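Local coordinates for protein cellulose 1,4-beta-cellobiosidase (Thermobifida fusca, PDB 4JJJ) that probably hydrolyses cellulose to cellobiose as a family 48 cellobiohydrolase, this chain being the catalytic domain of a longer protein that also has a cellulose-binding module, at residues R180-E185 and W406-S411. The protein carries 1 engineered substitution. Numbering follows the deposited sequence.
Sequences RESVWE and WNDPPS. With CA (calcium ion), chain E; BGC (beta-D-glucopyranose), chain D.
Glu185 and Asp408 meet on a calcium ion that ties two loops of the glycoside hydrolase family 48 (α/α)6 fold: segment 180-185, which precedes strand 189-190, and segment 406-411, which precedes helix 416-432. Glu185 grips the metal with both carboxylate oxygens, whereas Asp408 gives it OD1 alone, at 2.3 Å from the calcium. The two carboxylate planes stand almost perpendicular, 86° apart, and Glu185 OE1 comes within 3.1 Å of Asp408 OD1, a proximity the shared cation would offset. Backbone O of Arg180, two waters and Glu560 complete the site. One of these waters also accepts a bond from Arg180 NE, in the guanidinium plane. Asp408 holds CG anti to its backbone N (chi1 -167°), which carries the carboxylate past Ser182 CB to the metal; its OD2 forms a salt bridge with Arg551. Ser182 CB packs against the carboxylate carbon, 3.5 Å from Asp408 CG, and against the backbone carbonyl, 3.1 Å from Asp408 O. The type I turn from Ser182 to Glu185 folds back so that OE1 meets Ser182, where the turn begins: Ser182 N reaches the anti lone pair of Glu185 OE1 with a nearly straight N-H...O angle of 169°, while Ser182 OG donates from above the carboxylate plane. The same OG accepts from Trp184 N, making an ST turn. Away from the calcium, a water accepts from Val183 N and donates to Asp408 O, the carbonyl of the cis peptide bond to Pro409, and lies above one face of the Trp406 ring, toward its rim. That indole belongs to the glycan pocket, its edge turned to a bound glucose, where Trp406 NE1 donates to O3 of the sugar at 3.0 Å.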
loop_
_atom_site.group_PDB
_atom_site.type_symbol
_atom_site.label_atom_id
_atom_site.label_comp_id
_atom_site.label_asym_id
_atom_site.label_seq_id
_atom_site.Cartn_x
_atom_site.Cartn_y
_atom_site.Cartn_z
ATOM N N ARG A 180 -1.692 16.919 -2.960
ATOM C CA ARG A 180 -0.677 17.745 -2.359
ATOM C C ARG A 180 -0.705 17.594 -0.877
ATOM O O ARG A 180 0.019 18.268 -0.202
ATOM C CB ARG A 180 -0.895 19.223 -2.811
ATOM C CG ARG A 180 -0.379 19.434 -4.226
ATOM C CD ARG A 180 -0.304 20.922 -4.581
ATOM N NE ARG A 180 0.654 21.645 -3.799
ATOM C CZ ARG A 180 0.940 22.941 -3.986
ATOM N NH1 ARG A 180 0.328 23.627 -4.969
ATOM N NH2 ARG A 180 1.819 23.552 -3.198
ATOM N N GLU A 181 -1.562 16.739 -0.366
ATOM C CA GLU A 181 -1.624 16.571 1.101
ATOM C C GLU A 181 -0.621 15.419 1.449
ATOM O O GLU A 181 -0.963 14.239 1.287
ATOM C CB GLU A 181 -3.030 16.239 1.556
ATOM C CG GLU A 181 -3.150 16.086 3.054
ATOM C CD GLU A 181 -4.421 15.466 3.504
ATOM O OE1 GLU A 181 -4.889 14.426 2.896
ATOM O OE2 GLU A 181 -5.148 16.038 4.412
ATOM N N SER A 182 0.550 15.785 1.959
ATOM C CA SER A 182 1.535 14.817 2.405
ATOM C C SER A 182 1.175 14.228 3.798
ATOM O O SER A 182 0.199 14.601 4.450
ATOM C CB SER A 182 2.812 15.508 2.512
ATOM O OG SER A 182 2.943 16.255 3.748
ATOM N N VAL A 183 1.983 13.227 4.193
ATOM C CA VAL A 183 1.861 12.589 5.543
ATOM C C VAL A 183 1.890 13.626 6.635
ATOM O O VAL A 183 1.356 13.452 7.737
ATOM C CB VAL A 183 2.991 11.536 5.686
ATOM C CG1 VAL A 183 4.360 12.200 5.633
ATOM C CG2 VAL A 183 2.746 10.647 6.904
ATOM N N TRP A 184 2.573 14.768 6.375
ATOM C CA TRP A 184 2.746 15.877 7.368
ATOM C C TRP A 184 1.520 16.766 7.472
ATOM O O TRP A 184 1.475 17.570 8.391
ATOM C CB TRP A 184 3.928 16.723 7.013
ATOM C CG TRP A 184 5.183 15.977 6.936
ATOM C CD1 TRP A 184 5.706 15.385 5.816
ATOM C CD2 TRP A 184 5.942 15.520 8.030
ATOM N NE1 TRP A 184 6.855 14.668 6.161
ATOM C CE2 TRP A 184 7.011 14.736 7.522
ATOM C CE3 TRP A 184 5.889 15.767 9.392
ATOM C CZ2 TRP A 184 7.963 14.127 8.373
ATOM C CZ3 TRP A 184 6.835 15.180 10.220
ATOM C CH2 TRP A 184 7.857 14.415 9.720
ATOM N N GLU A 185 0.568 16.634 6.526
ATOM C CA GLU A 185 -0.499 17.643 6.310
ATOM C C GLU A 185 -1.882 17.138 6.513
ATOM O O GLU A 185 -2.822 17.833 6.212
ATOM C CB GLU A 185 -0.311 18.258 4.919
ATOM C CG GLU A 185 0.992 19.086 4.743
ATOM C CD GLU A 185 1.345 19.384 3.336
ATOM O OE1 GLU A 185 1.275 18.485 2.509
ATOM O OE2 GLU A 185 1.742 20.493 3.000
ATOM N N TRP A 406 0.008 10.541 -5.282
ATOM C CA TRP A 406 0.746 11.405 -4.313
ATOM C C TRP A 406 1.669 12.314 -5.159
ATOM O O TRP A 406 2.419 11.842 -6.049
ATOM C CB TRP A 406 1.672 10.599 -3.414
ATOM C CG TRP A 406 1.106 9.931 -2.223
ATOM C CD1 TRP A 406 -0.174 9.700 -1.896
ATOM C CD2 TRP A 406 1.937 9.437 -1.147
ATOM N NE1 TRP A 406 -0.195 9.050 -0.646
ATOM C CE2 TRP A 406 1.092 8.896 -0.175
ATOM C CE3 TRP A 406 3.268 9.448 -0.932
ATOM C CZ2 TRP A 406 1.613 8.359 1.004
ATOM C CZ3 TRP A 406 3.794 8.912 0.297
ATOM C CH2 TRP A 406 2.958 8.393 1.183
ATOM N N ASN A 407 1.639 13.629 -4.852
ATOM C CA ASN A 407 2.650 14.547 -5.419
ATOM C C ASN A 407 3.561 15.224 -4.379
ATOM O O ASN A 407 4.380 16.026 -4.646
ATOM C CB ASN A 407 1.927 15.644 -6.155
ATOM C CG ASN A 407 1.070 15.250 -7.352
ATOM O OD1 ASN A 407 0.359 16.171 -7.927
ATOM N ND2 ASN A 407 1.109 14.041 -7.790
ATOM N N ASP A 408 3.344 14.851 -3.103
ATOM C CA ASP A 408 4.118 15.331 -1.935
ATOM C C ASP A 408 4.485 14.184 -1.035
ATOM O O ASP A 408 3.876 14.036 0.003
ATOM C CB ASP A 408 3.294 16.419 -1.221
ATOM C CG ASP A 408 4.105 17.212 -0.207
ATOM O OD1 ASP A 408 3.446 18.151 0.330
ATOM O OD2 ASP A 408 5.283 16.975 -0.033
ATOM N N PRO A 409 5.511 13.405 -1.415
ATOM C CA PRO A 409 6.382 13.506 -2.550
ATOM C C PRO A 409 5.800 12.784 -3.786
ATOM O O PRO A 409 4.923 11.964 -3.671
ATOM C CB PRO A 409 7.609 12.753 -2.068
ATOM C CG PRO A 409 7.053 11.631 -1.284
ATOM C CD PRO A 409 5.917 12.276 -0.524
ATOM N N PRO A 410 6.370 13.099 -4.955
ATOM C CA PRO A 410 6.007 12.312 -6.148
ATOM C C PRO A 410 6.103 10.825 -5.859
ATOM O O PRO A 410 7.131 10.363 -5.413
ATOM C CB PRO A 410 7.003 12.782 -7.168
ATOM C CG PRO A 410 7.395 14.194 -6.713
ATOM C CD PRO A 410 7.474 14.046 -5.230
ATOM N N SER A 411 4.996 10.110 -6.115
ATOM C CA SER A 411 4.775 8.769 -5.637
ATOM C C SER A 411 5.733 7.729 -6.206
ATOM O O SER A 411 5.891 6.638 -5.620
ATOM C CB SER A 411 3.390 8.260 -5.907
ATOM O OG SER A 411 3.199 8.183 -7.326
HETATM CA CA CA E . 1.779 19.676 0.515
HETATM C C2 BGC D . -1.481 5.322 0.788
HETATM C C3 BGC D . -2.624 6.282 1.121
HETATM C C4 BGC D . -3.924 5.570 0.933
HETATM C C5 BGC D . -4.048 4.285 1.706
HETATM C C6 BGC D . -5.358 3.536 1.490
HETATM C C1 BGC D . -1.731 4.033 1.518
HETATM O O1 BGC D . -0.723 3.078 1.152
HETATM O O2 BGC D . -0.174 5.853 1.097
HETATM O O3 BGC D . -2.526 7.378 0.177
HETATM O O4 BGC D . -4.870 6.490 1.584
HETATM O O5 BGC D . -2.980 3.428 1.268
HETATM O O6 BGC D . -5.523 3.297 0.062
HETATM O O HOH W 1 2.334 20.145 -1.891
HETATM O O HOH W 2 3.360 12.022 1.890
HETATM O O HOH W 3 0.162 21.364 0.353
#